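PDB 4ZU2: putative isohexenylglutaconyl-CoA hydratase from Pseudomonas aeruginosa, which probably hydrates isohexenylglutaconyl-CoA, a coenzyme A thioester in citronellate breakdown, as a member of the crotonase (enoyl-CoA hydratase/isomerase) family. Local coordinates for residues 48-53 / 101-106; 126-131 / 195-200. All blocks are in the same frame, centred on the assembly; numbering follows the deposited sequence.

Contact 1: residues 48-53 / 101-106; sequences DDRSVR and APQLLV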
ATOM      1  N   ASP A  48       4.785  -5.742  28.776  1.00 31.34           N
ATOM      2  CA  ASP A  48       5.372  -4.616  29.527  1.00 37.31           C
ATOM      3  C   ASP A  48       6.821  -4.849  29.938  1.00 38.41           C
ATOM      4  O   ASP A  48       7.390  -4.035  30.643  1.00 38.68           O
ATOM      5  CB  ASP A  48       4.560  -4.270  30.787  1.00 38.11           C
ATOM      6  CG  ASP A  48       3.149  -3.818  30.476  1.00 40.39           C
ATOM      7  OD1 ASP A  48       2.825  -3.581  29.289  1.00 33.99           O
ATOM      8  OD2 ASP A  48       2.363  -3.680  31.440  1.00 47.38           O
ATOM      9  N   ASP A  49       7.422  -5.938  29.480  1.00 38.14           N
ATOM     10  CA  ASP A  49       8.793  -6.245  29.853  1.00 39.06           C
ATOM     11  C   ASP A  49       9.812  -5.881  28.790  1.00 38.08           C
ATOM     12  O   ASP A  49       9.947  -6.590  27.779  1.00 34.50           O
ATOM     13  CB  ASP A  49       8.932  -7.728  30.156  1.00 45.66           C
ATOM     14  CG  ASP A  49      10.240  -8.045  30.810  1.00 49.00           C
ATOM     15  OD1 ASP A  49      11.249  -8.199  30.095  1.00 50.55           O
ATOM     16  OD2 ASP A  49      10.262  -8.086  32.044  1.00 49.95           O
ATOM     17  N   ARG A  50      10.576  -4.817  29.050  1.00 36.69           N
ATOM     18  CA  ARG A  50      11.511  -4.264  28.061  1.00 33.24           C
ATOM     19  C   ARG A  50      12.850  -4.989  28.053  1.00 32.60           C
ATOM     20  O   ARG A  50      13.710  -4.703  27.217  1.00 29.35           O
ATOM     21  CB  ARG A  50      11.750  -2.772  28.304  1.00 38.79           C
ATOM     22  CG  ARG A  50      10.530  -1.873  28.066  1.00 42.74           C
ATOM     23  CD  ARG A  50      10.055  -1.811  26.601  1.00 37.12           C
ATOM     24  NE  ARG A  50       8.615  -1.569  26.563  1.00 33.71           N
ATOM     25  CZ  ARG A  50       7.686  -2.514  26.501  1.00 32.55           C
ATOM     26  NH1 ARG A  50       8.022  -3.803  26.417  1.00 26.90           N
ATOM     27  NH2 ARG A  50       6.405  -2.162  26.518  1.00 36.58           N
ATOM     28  N   SER A  51      13.032  -5.926  28.982  1.00 31.82           N
ATOM     29  CA  SER A  51      14.137  -6.849  28.861  1.00 32.45           C
ATOM     30  C   SER A  51      13.880  -7.802  27.671  1.00 32.93           C
ATOM     31  O   SER A  51      14.823  -8.290  27.052  1.00 37.11           O
ATOM     32  CB  SER A  51      14.390  -7.581  30.190  1.00 29.01           C
ATOM     33  OG  SER A  51      13.717  -8.823  30.260  1.00 34.01           O
ATOM     34  N   VAL A  52      12.615  -8.033  27.311  1.00 31.59           N
ATOM     35  CA  VAL A  52      12.282  -8.865  26.137  1.00 23.61           C
ATOM     36  C   VAL A  52      12.111  -7.973  24.906  1.00 23.58           C
ATOM     37  O   VAL A  52      11.121  -7.266  24.788  1.00 21.80           O
ATOM     38  CB  VAL A  52      10.997  -9.672  26.400  1.00 31.63           C
ATOM     39  CG1 VAL A  52      10.708 -10.613  25.241  1.00 32.13           C
ATOM     40  CG2 VAL A  52      11.114 -10.469  27.704  1.00 29.14           C
ATOM     41  N   ARG A  53      13.094  -7.985  24.011  1.00 24.98           N
ATOM     42  CA  ARG A  53      13.239  -6.963  22.959  1.00 22.15           C
ATOM     43  C   ARG A  53      12.837  -7.542  21.605  1.00 25.75           C
ATOM     44  O   ARG A  53      12.573  -6.801  20.662  1.00 20.67           O
ATOM     45  CB  ARG A  53      14.706  -6.524  22.852  1.00 27.89           C
ATOM     46  CG  ARG A  53      15.315  -5.929  24.114  1.00 33.59           C
ATOM     47  CD  ARG A  53      16.844  -5.809  24.009  1.00 36.33           C
ATOM     48  NE  ARG A  53      17.275  -4.875  22.964  1.00 33.88           N
ATOM     49  CZ  ARG A  53      18.547  -4.608  22.653  1.00 38.77           C
ATOM     50  NH1 ARG A  53      19.574  -5.205  23.280  1.00 39.05           N
ATOM     51  NH2 ARG A  53      18.803  -3.739  21.693  1.00 38.27           N
ATOM     52  N   ALA A 101       2.371  -5.923  19.607  1.00 20.09           N
ATOM     53  CA  ALA A 101       3.425  -6.211  20.587  1.00 21.12           C
ATOM     54  C   ALA A 101       4.572  -5.174  20.577  1.00 18.20           C
ATOM     55  O   ALA A 101       5.095  -4.870  19.513  1.00 23.04           O
ATOM     56  CB  ALA A 101       4.021  -7.619  20.346  1.00 18.52           C
ATOM     57  N   PRO A 102       4.979  -4.666  21.769  1.00 20.86           N
ATOM     58  CA  PRO A 102       6.084  -3.696  21.917  1.00 23.45           C
ATOM     59  C   PRO A 102       7.443  -4.180  21.382  1.00 22.73           C
ATOM     60  O   PRO A 102       8.265  -3.375  20.899  1.00 17.77           O
ATOM     61  CB  PRO A 102       6.146  -3.478  23.434  1.00 25.10           C
ATOM     62  CG  PRO A 102       4.702  -3.726  23.889  1.00 22.06           C
ATOM     63  CD  PRO A 102       4.238  -4.841  23.045  1.00 19.09           C
ATOM     64  N   GLN A 103       7.632  -5.491  21.455  1.00 19.97           N
ATOM     65  CA  GLN A 103       8.763  -6.207  20.866  1.00 23.43           C
ATOM     66  C   GLN A 103       8.770  -6.201  19.355  1.00 21.74           C
ATOM     67  O   GLN A 103       7.703  -6.147  18.721  1.00 21.81           O
ATOM     68  CB  GLN A 103       8.661  -7.710  21.247  1.00 20.56           C
ATOM     69  CG  GLN A 103       8.899  -8.058  22.706  1.00 20.61           C
ATOM     70  CD  GLN A 103       7.706  -7.834  23.589  1.00 25.61           C
ATOM     71  OE1 GLN A 103       6.554  -7.864  23.137  1.00 20.54           O
ATOM     72  NE2 GLN A 103       7.974  -7.611  24.878  1.00 30.56           N
ATOM     73  N   LEU A 104       9.971  -6.351  18.789  1.00 23.01           N
ATOM     74  CA  LEU A 104      10.130  -6.807  17.405  1.00 22.18           C
ATOM     75  C   LEU A 104       9.682  -8.301  17.309  1.00 22.16           C
ATOM     76  O   LEU A 104      10.109  -9.137  18.096  1.00 16.57           O
ATOM     77  CB  LEU A 104      11.584  -6.673  16.956  1.00 20.79           C
ATOM     78  CG  LEU A 104      11.863  -6.830  15.462  1.00 17.07           C
ATOM     79  CD1 LEU A 104      11.563  -5.561  14.689  1.00 12.51           C
ATOM     80  CD2 LEU A 104      13.328  -7.274  15.188  1.00 18.48           C
ATOM     81  N   LEU A 105       8.804  -8.604  16.354  1.00 17.67           N
ATOM     82  CA  LEU A 105       8.267  -9.934  16.167  1.00 19.66           C
ATOM     83  C   LEU A 105       8.807 -10.406  14.844  1.00 20.35           C
ATOM     84  O   LEU A 105       8.504  -9.818  13.801  1.00 19.60           O
ATOM     85  CB  LEU A 105       6.748  -9.913  16.131  1.00 21.37           C
ATOM     86  CG  LEU A 105       6.071 -11.252  15.775  1.00 28.33           C
ATOM     87  CD1 LEU A 105       6.424 -12.403  16.749  1.00 24.27           C
ATOM     88  CD2 LEU A 105       4.566 -11.108  15.728  1.00 25.99           C
ATOM     89  N   VAL A 106       9.645 -11.431  14.892  1.00 24.05           N
ATOM     90  CA  VAL A 106      10.212 -11.995  13.672  1.00 26.35           C
ATOM     91  C   VAL A 106       9.532 -13.331  13.386  1.00 22.26           C
ATOM     92  O   VAL A 106       9.480 -14.182  14.261  1.00 19.59           O
ATOM     93  CB  VAL A 106      11.745 -12.205  13.793  1.00 22.71           C
ATOM     94  CG1 VAL A 106      12.345 -12.665  12.445  1.00 18.45           C
ATOM     95  CG2 VAL A 106      12.398 -10.936  14.288  1.00 27.07           C
TER
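Q103 lies against the backbone of V52 and R53, and its side chain meets the loop 48-53 atom by atom. CB comes within 4.1 Å of R53 O. At chi1 -69° CG stands anti to its own carbonyl carbon, and it presses on V52 O at 3.1 Å while also touching V52 CG1. The chain then bends at chi2, and CD passes the same carbonyl oxygen before NE2 donates a moderately bent hydrogen bond to it over 3.2 Å. V52 O lies close to the amide plane of Q103, whereas the donor is tilted 33° from the carbonyl plane of V52. NE2 also rests near V52 CB and gives a second hydrogen bond to V46 O at the end of helix 33-47, so the amide joins that helix to the loop that follows it.

Beside this amide, P102 CB sits over one face of the R50 guanidinium, 3.4 Å from R50 NH2, and P102 CG approaches the same nitrogen. Q103 NE2 lies at the edge of the guanidinium, near its plane, and the two flat groups stand 76° apart. R50 NH1 is hydrogen-bonded to R47 O, which helps to fix the group over the proline. The loop itself makes a type I turn from D49 to V52, where S51 OG donates to the syn lone pair of D49 OD1 at 2.6 Å.

Backbone pairing begins where the side-chain contacts end: L104 N donates to R53 O over 3.2 Å. L104 also shares backbone bonding with L55. The arrangement is the entry into two neighbouring parallel strands, 54-59 and 104-109, joined by the helical beta-alpha-beta crossover of the crotonase fold.

Contact 2: residues 126-131 / 195-200; sequences VAIAAA and QRLEET
I128 on strand 126-130 and R196, L197 and T200 on helix 190-205 form a contact made across the segments by apolar packing. I128 carries most of it. Its CG1 lies 3.8 Å from R196 CG, which chi1 -179° holds anti to the backbone N; R196 CG crosses I128 obliquely and also lies near its CG2 and CD1. I128 CD1 reaches further, to 3.9 Å from L197 CA, and also meets L197 CD1 and T200 OG1. T200, one helical turn after R196, meets V126 tip to tip, V126 CG1 against T200 CG2 at 4.1 Å.

Between the two segments no polar bond forms; within the helix, T200 OG1 donates to R196 O at 3.0 Å, and T200 N reaches the same oxygen from the opposite face of its plane. The threonine hydroxyl is thereby satisfied by the helix, although it borders the apolar I128. R196 NE makes a long, weak ion pair with E187 on strand 185-187.

The helix and strand axes pass 9.6 Å apart and run nearly antiparallel, at 169°, a helix layered on one face of the parallel part of the crotonase-fold sheet.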
ATOM      1  N   VAL A 126       9.120  -8.527  10.959  1.00 26.39           N
ATOM      2  CA  VAL A 126      10.016  -9.141   9.995  1.00 24.68           C
ATOM      3  C   VAL A 126       9.643 -10.630   9.770  1.00 15.77           C
ATOM      4  O   VAL A 126       9.575 -11.441  10.703  1.00 17.31           O
ATOM      5  CB  VAL A 126      11.509  -8.983  10.450  1.00 35.00           C
ATOM      6  CG1 VAL A 126      12.497  -9.428   9.340  1.00 40.04           C
ATOM      7  CG2 VAL A 126      11.789  -7.553  10.829  1.00 32.02           C
ATOM      8  N   ALA A 127       9.337 -10.955   8.527  1.00 16.13           N
ATOM      9  CA  ALA A 127       9.093 -12.338   8.088  1.00 22.05           C
ATOM     10  C   ALA A 127      10.215 -12.805   7.138  1.00 27.28           C
ATOM     11  O   ALA A 127      10.561 -12.119   6.145  1.00 31.07           O
ATOM     12  CB  ALA A 127       7.804 -12.426   7.392  1.00 15.29           C
ATOM     13  N   ILE A 128      10.790 -13.950   7.477  1.00 27.98           N
ATOM     14  CA  ILE A 128      11.818 -14.609   6.679  1.00 21.52           C
ATOM     15  C   ILE A 128      11.253 -15.982   6.262  1.00 22.97           C
ATOM     16  O   ILE A 128      10.982 -16.811   7.113  1.00 26.10           O
ATOM     17  CB  ILE A 128      13.101 -14.808   7.523  1.00 26.03           C
ATOM     18  CG1 ILE A 128      13.652 -13.462   8.044  1.00 22.07           C
ATOM     19  CG2 ILE A 128      14.173 -15.530   6.718  1.00 24.44           C
ATOM     20  CD1 ILE A 128      14.345 -13.532   9.381  1.00 19.65           C
ATOM     21  N   ALA A 129      11.072 -16.224   4.966  1.00 19.33           N
ATOM     22  CA  ALA A 129      10.460 -17.481   4.511  1.00 21.97           C
ATOM     23  C   ALA A 129      11.455 -18.367   3.785  1.00 29.07           C
ATOM     24  O   ALA A 129      12.419 -17.882   3.167  1.00 26.64           O
ATOM     25  CB  ALA A 129       9.297 -17.204   3.607  1.00 22.28           C
ATOM     26  N   ALA A 130      11.210 -19.672   3.882  1.00 28.27           N
ATOM     27  CA  ALA A 130      11.872 -20.671   3.045  1.00 24.89           C
ATOM     28  C   ALA A 130      11.263 -20.597   1.642  1.00 28.69           C
ATOM     29  O   ALA A 130      10.051 -20.512   1.510  1.00 27.89           O
ATOM     30  CB  ALA A 130      11.628 -22.020   3.634  1.00 27.20           C
ATOM     31  N   ALA A 131      12.083 -20.623   0.594  1.00 25.80           N
ATOM     32  CA  ALA A 131      11.574 -20.545  -0.777  1.00 25.39           C
ATOM     33  C   ALA A 131      10.524 -21.581  -1.093  1.00 30.28           C
ATOM     34  O   ALA A 131       9.690 -21.355  -1.964  1.00 36.63           O
ATOM     35  CB  ALA A 131      12.730 -20.697  -1.791  1.00 33.42           C
ATOM     36  N   GLN A 195      20.853 -17.482   9.063  1.00 36.64           N
ATOM     37  CA  GLN A 195      21.859 -16.441   9.079  1.00 34.37           C
ATOM     38  C   GLN A 195      21.100 -15.165   9.001  1.00 32.48           C
ATOM     39  O   GLN A 195      21.352 -14.266   9.775  1.00 36.90           O
ATOM     40  CB  GLN A 195      22.913 -16.556   7.953  1.00 34.24           C
ATOM     41  CG  GLN A 195      22.463 -16.366   6.498  1.00 41.76           C
ATOM     42  CD  GLN A 195      22.484 -14.901   5.955  1.00 59.03           C
ATOM     43  OE1 GLN A 195      23.233 -14.050   6.435  1.00 61.91           O
ATOM     44  NE2 GLN A 195      21.667 -14.632   4.925  1.00 51.79           N
ATOM     45  N   ARG A 196      20.120 -15.121   8.109  1.00 29.47           N
ATOM     46  CA  ARG A 196      19.239 -13.966   8.009  1.00 27.49           C
ATOM     47  C   ARG A 196      18.604 -13.641   9.343  1.00 25.60           C
ATOM     48  O   ARG A 196      18.459 -12.478   9.688  1.00 28.20           O
ATOM     49  CB  ARG A 196      18.146 -14.177   6.978  1.00 27.43           C
ATOM     50  CG  ARG A 196      17.244 -12.967   6.843  1.00 33.99           C
ATOM     51  CD  ARG A 196      18.006 -11.812   6.215  1.00 32.45           C
ATOM     52  NE  ARG A 196      18.391 -12.140   4.850  1.00 34.52           N
ATOM     53  CZ  ARG A 196      19.156 -11.374   4.069  1.00 47.16           C
ATOM     54  NH1 ARG A 196      19.642 -10.205   4.509  1.00 44.89           N
ATOM     55  NH2 ARG A 196      19.422 -11.766   2.826  1.00 50.77           N
ATOM     56  N   LEU A 197      18.214 -14.663  10.080  1.00 30.01           N
ATOM     57  CA  LEU A 197      17.544 -14.432  11.351  1.00 37.04           C
ATOM     58  C   LEU A 197      18.489 -13.759  12.316  1.00 40.30           C
ATOM     59  O   LEU A 197      18.145 -12.751  12.931  1.00 39.52           O
ATOM     60  CB  LEU A 197      17.039 -15.723  11.975  1.00 29.69           C
ATOM     61  CG  LEU A 197      16.457 -15.601  13.396  1.00 33.78           C
ATOM     62  CD1 LEU A 197      15.280 -14.648  13.413  1.00 37.94           C
ATOM     63  CD2 LEU A 197      16.011 -16.968  13.940  1.00 32.70           C
ATOM     64  N   GLU A 198      19.668 -14.348  12.488  1.00 37.87           N
ATOM     65  CA  GLU A 198      20.647 -13.782  13.388  1.00 38.83           C
ATOM     66  C   GLU A 198      21.149 -12.402  12.872  1.00 23.70           C
ATOM     67  O   GLU A 198      21.565 -11.561  13.661  1.00 28.56           O
ATOM     68  CB  GLU A 198      21.801 -14.767  13.619  1.00 40.30           C
ATOM     69  CG  GLU A 198      22.929 -14.178  14.462  1.00 44.29           C
ATOM     70  CD  GLU A 198      22.437 -13.523  15.764  1.00 48.78           C
ATOM     71  OE1 GLU A 198      21.753 -14.225  16.557  1.00 46.33           O
ATOM     72  OE2 GLU A 198      22.740 -12.306  15.986  1.00 50.60           O
ATOM     73  N   GLU A 199      21.140 -12.175  11.562  1.00 21.81           N
ATOM     74  CA  GLU A 199      21.514 -10.859  11.059  1.00 33.28           C
ATOM     75  C   GLU A 199      20.495  -9.828  11.573  1.00 34.44           C
ATOM     76  O   GLU A 199      20.861  -8.850  12.235  1.00 31.94           O
ATOM     77  CB  GLU A 199      21.570 -10.853   9.550  1.00 40.42           C
ATOM     78  CG  GLU A 199      21.956  -9.515   8.984  1.00 55.81           C
ATOM     79  CD  GLU A 199      23.237  -8.948   9.594  1.00 66.69           C
ATOM     80  OE1 GLU A 199      24.146  -9.754   9.942  1.00 70.50           O
ATOM     81  OE2 GLU A 199      23.333  -7.696   9.715  1.00 64.43           O
ATOM     82  N   THR A 200      19.216 -10.112  11.310  1.00 33.57           N
ATOM     83  CA  THR A 200      18.083  -9.294  11.752  1.00 28.13           C
ATOM     84  C   THR A 200      18.198  -9.014  13.240  1.00 26.84           C
ATOM     85  O   THR A 200      18.060  -7.889  13.683  1.00 29.38           O
ATOM     86  CB  THR A 200      16.770 -10.024  11.508  1.00 26.35           C
ATOM     87  OG1 THR A 200      16.578 -10.218  10.097  1.00 21.70           O
ATOM     88  CG2 THR A 200      15.570  -9.258  12.101  1.00 30.70           C
TER

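Contact 1 and contact 2 have centres about 18 Å apart and meet on adjacent parallel strands, 104-109 and 126-130. V126 N probably hydrogen-bonds to L105 O at 3.2 Å. Beside that pairing, V106 links the two through packing: its CG1 lies 3.7 Å from L197 CD1 and 3.8 Å from I128 CD1, so V106 joins the apolar layer under helix 190-205. That helix also touches L104 through L204. A second subunit reaches both contacts, its L167 packing on L104 and its R164 on V126, which places this side of the sheet near the subunit interface of the trimer.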